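Local coordinates for uncharacterized protein ABO_0056 (Alcanivorax borkumensis, PDB 3H35) that is of unknown function but belongs to the abortive infection alpha (DUF4393) family, a family grouped with the helix-turn-helix clan, at residues Ala59-Ala64 with Asp104-Tyr109; Ser92-Ala97 with Glu160-Ser165. One frame throughout, in Å; residues are numbered along the deposited sequence.

Interaction 1: residues Ala59-Ala64 with Asp104-Tyr109; sequences ARLLAA and DFIALY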
ATOM      1  N   ALA A  59      17.713  -0.633  -0.319  1.00 24.11           N
ATOM      2  CA  ALA A  59      18.401   0.245  -1.235  1.00 24.60           C
ATOM      3  C   ALA A  59      19.275  -0.591  -2.195  1.00 25.50           C
ATOM      4  O   ALA A  59      19.371  -0.276  -3.402  1.00 24.24           O
ATOM      5  CB  ALA A  59      19.264   1.252  -0.462  1.00 23.55           C
ATOM      6  N   ARG A  60      19.929  -1.627  -1.644  1.00 26.00           N
ATOM      7  CA  ARG A  60      20.746  -2.515  -2.455  1.00 26.25           C
ATOM      8  C   ARG A  60      19.887  -3.294  -3.473  1.00 26.81           C
ATOM      9  O   ARG A  60      20.299  -3.496  -4.629  1.00 25.65           O
ATOM     10  CB  ARG A  60      21.585  -3.450  -1.552  1.00 27.50           C
ATOM     11  CG  ARG A  60      22.726  -2.741  -0.813  1.00 27.00           C
ATOM     12  CD  ARG A  60      23.644  -3.697  -0.123  1.00 27.76           C
ATOM     13  NE  ARG A  60      24.423  -4.375  -1.138  1.00 29.70           N
ATOM     14  CZ  ARG A  60      25.605  -3.991  -1.595  1.00 32.95           C
ATOM     15  NH1 ARG A  60      26.224  -2.928  -1.087  1.00 35.03           N
ATOM     16  NH2 ARG A  60      26.187  -4.695  -2.561  1.00 34.24           N
ATOM     17  N   LEU A  61      18.676  -3.716  -3.051  1.00 26.85           N
ATOM     18  CA  LEU A  61      17.715  -4.334  -3.974  1.00 26.82           C
ATOM     19  C   LEU A  61      17.291  -3.377  -5.088  1.00 26.34           C
ATOM     20  O   LEU A  61      17.266  -3.740  -6.248  1.00 25.89           O
ATOM     21  CB  LEU A  61      16.449  -4.815  -3.238  1.00 26.82           C
ATOM     22  CG  LEU A  61      16.580  -6.065  -2.385  1.00 26.69           C
ATOM     23  CD1 LEU A  61      15.335  -6.201  -1.443  1.00 26.98           C
ATOM     24  CD2 LEU A  61      16.788  -7.271  -3.321  1.00 26.99           C
ATOM     25  N   LEU A  62      16.944  -2.143  -4.730  1.00 27.02           N
ATOM     26  CA  LEU A  62      16.559  -1.166  -5.744  1.00 26.86           C
ATOM     27  C   LEU A  62      17.733  -0.892  -6.693  1.00 26.52           C
ATOM     28  O   LEU A  62      17.552  -0.802  -7.900  1.00 25.79           O
ATOM     29  CB  LEU A  62      16.019   0.121  -5.117  1.00 26.98           C
ATOM     30  CG  LEU A  62      15.237   1.052  -6.070  1.00 26.76           C
ATOM     31  CD1 LEU A  62      14.050   0.327  -6.769  1.00 27.82           C
ATOM     32  CD2 LEU A  62      14.711   2.317  -5.347  1.00 27.33           C
ATOM     33  N   ALA A  63      18.942  -0.751  -6.143  1.00 25.64           N
ATOM     34  CA  ALA A  63      20.126  -0.572  -6.970  1.00 25.22           C
ATOM     35  C   ALA A  63      20.254  -1.703  -7.996  1.00 24.46           C
ATOM     36  O   ALA A  63      20.557  -1.464  -9.144  1.00 24.42           O
ATOM     37  CB  ALA A  63      21.430  -0.521  -6.082  1.00 25.01           C
ATOM     38  N   ALA A  64      20.057  -2.927  -7.552  1.00 23.69           N
ATOM     39  CA  ALA A  64      20.231  -4.090  -8.423  1.00 24.98           C
ATOM     40  C   ALA A  64      19.166  -4.028  -9.543  1.00 25.86           C
ATOM     41  O   ALA A  64      19.401  -4.468 -10.662  1.00 25.20           O
ATOM     42  CB  ALA A  64      20.135  -5.404  -7.604  1.00 23.79           C
ATOM     43  N   ASP A 104      16.826 -13.209   5.180  1.00 31.37           N
ATOM     44  CA  ASP A 104      15.633 -13.642   5.908  1.00 32.09           C
ATOM     45  C   ASP A 104      14.475 -12.623   5.826  1.00 30.82           C
ATOM     46  O   ASP A 104      13.337 -13.001   6.006  1.00 30.30           O
ATOM     47  CB  ASP A 104      15.964 -13.864   7.390  1.00 32.51           C
ATOM     48  CG  ASP A 104      16.754 -15.132   7.635  1.00 35.91           C
ATOM     49  OD1 ASP A 104      17.093 -15.871   6.669  1.00 38.97           O
ATOM     50  OD2 ASP A 104      17.034 -15.379   8.831  1.00 41.69           O
ATOM     51  N   PHE A 105      14.785 -11.349   5.566  1.00 29.50           N
ATOM     52  CA  PHE A 105      13.775 -10.304   5.480  1.00 28.07           C
ATOM     53  C   PHE A 105      13.324  -9.974   4.044  1.00 27.19           C
ATOM     54  O   PHE A 105      12.729  -8.915   3.813  1.00 25.43           O
ATOM     55  CB  PHE A 105      14.329  -9.028   6.118  1.00 28.20           C
ATOM     56  CG  PHE A 105      14.869  -9.217   7.516  1.00 30.10           C
ATOM     57  CD1 PHE A 105      14.331 -10.165   8.390  1.00 32.88           C
ATOM     58  CD2 PHE A 105      15.922  -8.416   7.974  1.00 30.77           C
ATOM     59  CE1 PHE A 105      14.849 -10.343   9.678  1.00 32.50           C
ATOM     60  CE2 PHE A 105      16.469  -8.601   9.248  1.00 30.96           C
ATOM     61  CZ  PHE A 105      15.903  -9.557  10.111  1.00 32.98           C
ATOM     62  N   ILE A 106      13.666 -10.822   3.071  1.00 25.60           N
ATOM     63  CA  ILE A 106      13.376 -10.475   1.696  1.00 25.67           C
ATOM     64  C   ILE A 106      11.851 -10.191   1.470  1.00 26.74           C
ATOM     65  O   ILE A 106      11.471  -9.187   0.840  1.00 25.94           O
ATOM     66  CB  ILE A 106      13.937 -11.541   0.730  1.00 25.76           C
ATOM     67  CG1 ILE A 106      13.773 -11.115  -0.730  1.00 26.59           C
ATOM     68  CG2 ILE A 106      13.265 -12.955   0.980  1.00 25.76           C
ATOM     69  CD1 ILE A 106      14.422  -9.771  -1.157  1.00 21.75           C
ATOM     70  N   ALA A 107      10.981 -11.023   2.057  1.00 26.73           N
ATOM     71  CA  ALA A 107       9.555 -10.800   1.899  1.00 27.15           C
ATOM     72  C   ALA A 107       9.107  -9.457   2.502  1.00 26.26           C
ATOM     73  O   ALA A 107       8.331  -8.727   1.866  1.00 27.00           O
ATOM     74  CB  ALA A 107       8.725 -11.997   2.448  1.00 26.42           C
ATOM     75  N   LEU A 108       9.634  -9.101   3.671  1.00 26.11           N
ATOM     76  CA  LEU A 108       9.379  -7.779   4.253  1.00 25.93           C
ATOM     77  C   LEU A 108       9.864  -6.659   3.347  1.00 25.11           C
ATOM     78  O   LEU A 108       9.158  -5.651   3.131  1.00 22.75           O
ATOM     79  CB  LEU A 108      10.061  -7.616   5.609  1.00 27.18           C
ATOM     80  CG  LEU A 108       9.356  -8.242   6.803  1.00 30.73           C
ATOM     81  CD1 LEU A 108      10.404  -8.463   7.979  1.00 29.18           C
ATOM     82  CD2 LEU A 108       8.140  -7.372   7.227  1.00 31.20           C
ATOM     83  N   TYR A 109      11.070  -6.844   2.806  1.00 24.49           N
ATOM     84  CA  TYR A 109      11.638  -5.829   1.925  1.00 24.56           C
ATOM     85  C   TYR A 109      10.782  -5.649   0.695  1.00 24.60           C
ATOM     86  O   TYR A 109      10.541  -4.528   0.253  1.00 23.38           O
ATOM     87  CB  TYR A 109      13.038  -6.216   1.483  1.00 24.82           C
ATOM     88  CG  TYR A 109      14.077  -6.282   2.581  1.00 23.55           C
ATOM     89  CD1 TYR A 109      13.941  -5.532   3.771  1.00 23.92           C
ATOM     90  CD2 TYR A 109      15.224  -7.058   2.424  1.00 26.22           C
ATOM     91  CE1 TYR A 109      14.911  -5.582   4.768  1.00 22.78           C
ATOM     92  CE2 TYR A 109      16.228  -7.111   3.432  1.00 25.96           C
ATOM     93  CZ  TYR A 109      16.063  -6.372   4.594  1.00 25.29           C
ATOM     94  OH  TYR A 109      17.052  -6.390   5.570  1.00 25.33           O
TER
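Leu61 meets Ile106 because the first torsions of both residues bring their methyls together, while Tyr109 offers its CB directly. The CB of Leu61 points toward residues 104-109, and CG stands anti to the carbonyl carbon (chi1 -74°), beside the backbone N. Ile106 is different. Its CB does not face the other helix, but CG1 lies anti to the backbone N (chi1 -174°) and carries CD1 across to the leucine.

The touching is done largely by one methyl. Leu61 CD1 lies 3.7 Å from Ile106 CD1 and also 3.7 Å from Tyr109 CB. It thus rests against two side chains of helix 106-115 that are three residues apart. The second methyl of the leucine, CD2, reaches Ile106 CD1 at 4.1 Å. Leu61 CD1 comes to 4.0 Å from Tyr109 CD2, approaching the ring obliquely. Leu61 crosses both partners at about a right angle. The contact is apolar and all three side chains are buried.

Phe105 O lies 3.2 Å above one face of the Tyr109 ring, toward the rim. Phe105 occupies the N-cap position of the helix, and its O accepts the backbone bond from Tyr109 N. The phenol OH is held by a hydrogen bond to Asp57 OD2, near the start of helix 56-65. A polar tie between the same two helices therefore accompanies the apolar one.

Ile100 packs on both Leu61 and Tyr109, and Tyr91 packs on Ile106. Nearby, Leu174 of the second subunit packs on Phe105. Helix 56-65 here packs on helix 106-115, which follows helix 94-98 and precedes strands 119-123 and 156-164. That order is consistent with a winged helix-turn-helix, with helix 106-115 probably in the place of the recognition helix.

Interaction 2: residues Ser92-Ala97 with Glu160-Ser165; sequences SNAGRA and ETLRIS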
ATOM      1  N   SER A  92      11.758 -13.611  -3.376  1.00 27.34           N
ATOM      2  CA  SER A  92      12.672 -13.592  -4.505  1.00 27.46           C
ATOM      3  C   SER A  92      14.016 -13.988  -3.994  1.00 28.45           C
ATOM      4  O   SER A  92      14.254 -13.897  -2.786  1.00 29.71           O
ATOM      5  CB  SER A  92      12.747 -12.198  -5.121  1.00 27.64           C
ATOM      6  OG  SER A  92      13.680 -12.154  -6.192  1.00 26.00           O
ATOM      7  N   ASN A  93      14.891 -14.435  -4.900  1.00 28.72           N
ATOM      8  CA  ASN A  93      16.306 -14.637  -4.575  1.00 28.98           C
ATOM      9  C   ASN A  93      17.190 -13.483  -5.043  1.00 28.97           C
ATOM     10  O   ASN A  93      18.404 -13.582  -4.965  1.00 30.17           O
ATOM     11  CB  ASN A  93      16.823 -16.010  -5.091  1.00 28.94           C
ATOM     12  CG  ASN A  93      16.740 -16.148  -6.589  1.00 29.61           C
ATOM     13  OD1 ASN A  93      15.980 -15.438  -7.253  1.00 30.05           O
ATOM     14  ND2 ASN A  93      17.516 -17.086  -7.145  1.00 29.10           N
ATOM     15  N   ALA A  94      16.579 -12.382  -5.482  1.00 29.37           N
ATOM     16  CA  ALA A  94      17.314 -11.200  -5.952  1.00 30.19           C
ATOM     17  C   ALA A  94      18.249 -10.667  -4.852  1.00 30.93           C
ATOM     18  O   ALA A  94      19.249 -10.057  -5.146  1.00 30.18           O
ATOM     19  CB  ALA A  94      16.345 -10.100  -6.394  1.00 28.98           C
ATOM     20  N   GLY A  95      17.913 -10.904  -3.584  1.00 31.92           N
ATOM     21  CA  GLY A  95      18.781 -10.497  -2.470  1.00 32.63           C
ATOM     22  C   GLY A  95      20.197 -11.019  -2.560  1.00 33.30           C
ATOM     23  O   GLY A  95      21.143 -10.324  -2.176  1.00 32.41           O
ATOM     24  N   ARG A  96      20.346 -12.219  -3.121  1.00 34.20           N
ATOM     25  CA  ARG A  96      21.641 -12.856  -3.207  1.00 34.79           C
ATOM     26  C   ARG A  96      22.543 -12.054  -4.135  1.00 34.06           C
ATOM     27  O   ARG A  96      23.604 -11.630  -3.733  1.00 34.30           O
ATOM     28  CB  ARG A  96      21.533 -14.306  -3.698  1.00 35.78           C
ATOM     29  CG  ARG A  96      20.473 -15.195  -2.974  1.00 39.41           C
ATOM     30  CD  ARG A  96      20.792 -15.386  -1.508  1.00 43.87           C
ATOM     31  NE  ARG A  96      19.928 -16.384  -0.876  1.00 45.16           N
ATOM     32  CZ  ARG A  96      19.991 -16.736   0.414  1.00 45.29           C
ATOM     33  NH1 ARG A  96      19.152 -17.661   0.887  1.00 46.64           N
ATOM     34  NH2 ARG A  96      20.880 -16.174   1.228  1.00 42.37           N
ATOM     35  N   ALA A  97      22.104 -11.780  -5.358  1.00 33.03           N
ATOM     36  CA  ALA A  97      22.933 -11.016  -6.267  1.00 32.01           C
ATOM     37  C   ALA A  97      23.058  -9.601  -5.778  1.00 31.28           C
ATOM     38  O   ALA A  97      24.063  -8.960  -6.045  1.00 31.14           O
ATOM     39  CB  ALA A  97      22.345 -11.016  -7.676  1.00 33.17           C
ATOM     40  N   GLU A 160       6.409 -14.941 -11.260  1.00 28.46           N
ATOM     41  CA  GLU A 160       6.395 -13.631 -11.867  1.00 28.24           C
ATOM     42  C   GLU A 160       7.842 -13.098 -11.984  1.00 27.56           C
ATOM     43  O   GLU A 160       8.816 -13.785 -11.642  1.00 27.20           O
ATOM     44  CB  GLU A 160       5.489 -12.716 -11.036  1.00 27.78           C
ATOM     45  CG  GLU A 160       4.019 -13.207 -10.986  1.00 29.09           C
ATOM     46  CD  GLU A 160       3.090 -12.298 -10.202  1.00 29.14           C
ATOM     47  OE1 GLU A 160       3.538 -11.605  -9.260  1.00 30.12           O
ATOM     48  OE2 GLU A 160       1.891 -12.283 -10.532  1.00 31.23           O
ATOM     49  N   THR A 161       7.961 -11.886 -12.501  1.00 26.75           N
ATOM     50  CA  THR A 161       9.235 -11.250 -12.698  1.00 26.30           C
ATOM     51  C   THR A 161       9.280  -9.876 -12.015  1.00 25.97           C
ATOM     52  O   THR A 161       8.380  -9.055 -12.202  1.00 25.85           O
ATOM     53  CB  THR A 161       9.496 -11.107 -14.191  1.00 27.30           C
ATOM     54  OG1 THR A 161       9.355 -12.402 -14.816  1.00 27.70           O
ATOM     55  CG2 THR A 161      10.901 -10.537 -14.425  1.00 25.09           C
ATOM     56  N   LEU A 162      10.312  -9.642 -11.214  1.00 25.17           N
ATOM     57  CA  LEU A 162      10.455  -8.399 -10.454  1.00 26.06           C
ATOM     58  C   LEU A 162      11.242  -7.438 -11.284  1.00 26.01           C
ATOM     59  O   LEU A 162      12.293  -7.800 -11.781  1.00 26.60           O
ATOM     60  CB  LEU A 162      11.213  -8.659  -9.151  1.00 26.42           C
ATOM     61  CG  LEU A 162      11.530  -7.493  -8.213  1.00 26.73           C
ATOM     62  CD1 LEU A 162      10.207  -6.920  -7.626  1.00 25.38           C
ATOM     63  CD2 LEU A 162      12.502  -7.991  -7.105  1.00 23.37           C
ATOM     64  N   ARG A 163      10.751  -6.206 -11.406  1.00 26.36           N
ATOM     65  CA  ARG A 163      11.469  -5.118 -12.074  1.00 26.48           C
ATOM     66  C   ARG A 163      11.246  -3.795 -11.372  1.00 25.58           C
ATOM     67  O   ARG A 163      10.268  -3.646 -10.685  1.00 24.71           O
ATOM     68  CB  ARG A 163      10.942  -4.890 -13.473  1.00 27.61           C
ATOM     69  CG  ARG A 163      10.950  -6.075 -14.332  1.00 31.54           C
ATOM     70  CD  ARG A 163      10.101  -5.762 -15.544  1.00 33.15           C
ATOM     71  NE  ARG A 163       9.876  -7.025 -16.192  1.00 35.50           N
ATOM     72  CZ  ARG A 163      10.756  -7.627 -16.969  1.00 34.32           C
ATOM     73  NH1 ARG A 163      11.914  -7.056 -17.245  1.00 35.43           N
ATOM     74  NH2 ARG A 163      10.456  -8.801 -17.464  1.00 35.21           N
ATOM     75  N   ILE A 164      12.111  -2.822 -11.655  1.00 25.01           N
ATOM     76  CA  ILE A 164      11.913  -1.448 -11.227  1.00 24.53           C
ATOM     77  C   ILE A 164      10.690  -0.862 -11.933  1.00 24.63           C
ATOM     78  O   ILE A 164      10.435  -1.176 -13.087  1.00 25.66           O
ATOM     79  CB  ILE A 164      13.182  -0.573 -11.497  1.00 24.24           C
ATOM     80  CG1 ILE A 164      13.126   0.709 -10.660  1.00 25.87           C
ATOM     81  CG2 ILE A 164      13.326  -0.188 -13.001  1.00 21.19           C
ATOM     82  CD1 ILE A 164      14.494   1.337 -10.487  1.00 23.51           C
ATOM     83  N   SER A 165       9.925  -0.056 -11.217  1.00 25.25           N
ATOM     84  CA  SER A 165       8.760   0.646 -11.777  1.00 25.41           C
ATOM     85  C   SER A 165       9.203   1.985 -12.384  1.00 25.46           C
ATOM     86  O   SER A 165      10.285   2.473 -12.081  1.00 24.95           O
ATOM     87  CB  SER A 165       7.751   0.934 -10.675  1.00 25.22           C
ATOM     88  OG  SER A 165       8.177   1.994  -9.825  1.00 22.52           O
TER
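The CB of Leu162 points from strand 156-164 toward Ser92 and Ala94, whose CB atoms in turn point toward the strand. One branch of the leucine does the touching. Its CD2 lies 4.4 Å from Ala94 CB and 4.4 Å from Ser92 OG, so the methyl faces a small carbon on one residue and an oxygen on the other. In Leu162, CG is anti to the backbone N (chi1 178°), and chi2 of 66° then turns CD2 to meet the two residues. These are loose van der Waals contacts.

The serine hydroxyl is occupied at its polar end. Ser92 OG accepts from Ala94 N at 3.0 Å, with an N-H...O angle of 160°. This closes an ST turn where the chain leaves strand 87-91 and enters the short, weakly bonded helix 94-98. The same OG is hydrogen-bonded to Ala72 O on strand 71-77. These two bonds satisfy the buried hydroxyl and fix the turn against the sheet.

Phe71 packs on Ser92 and Ala94, and its backbone is bonded to that of Leu162 on the adjacent strand. Leu110 and Phe114 of helix 106-115 also meet Leu162. The arrangement is that of a helix-covered antiparallel sheet: an inner-strand leucine packs against the turn after strand 87-91, at the edge of the sheet within this chain. That turn leads into the first helix of the possible helix-turn-helix.

Overall arrangement
Interactions 1 and 2 are neighbouring parts of one buried core, with centres about 8 Å apart. Their segments alternate along the chain. Helices 94-98 and 106-115 follow each other, and one touch between the contacts is here: Ile106 CG1 packs 3.5 Å from Ser92 O, just ahead of the first helix. Leu61 CD2 comes to 3.8 Å from Gly95 N. A further touch joins Leu62 CD1 to Ile164 CD1 at 3.9 Å, linking helix 56-65 to strand 156-164 as well. Leu61 thus packs on helix 94-98 while Leu162 packs on its start, and helix 56-65, helix 106-115 and the sheet share one core.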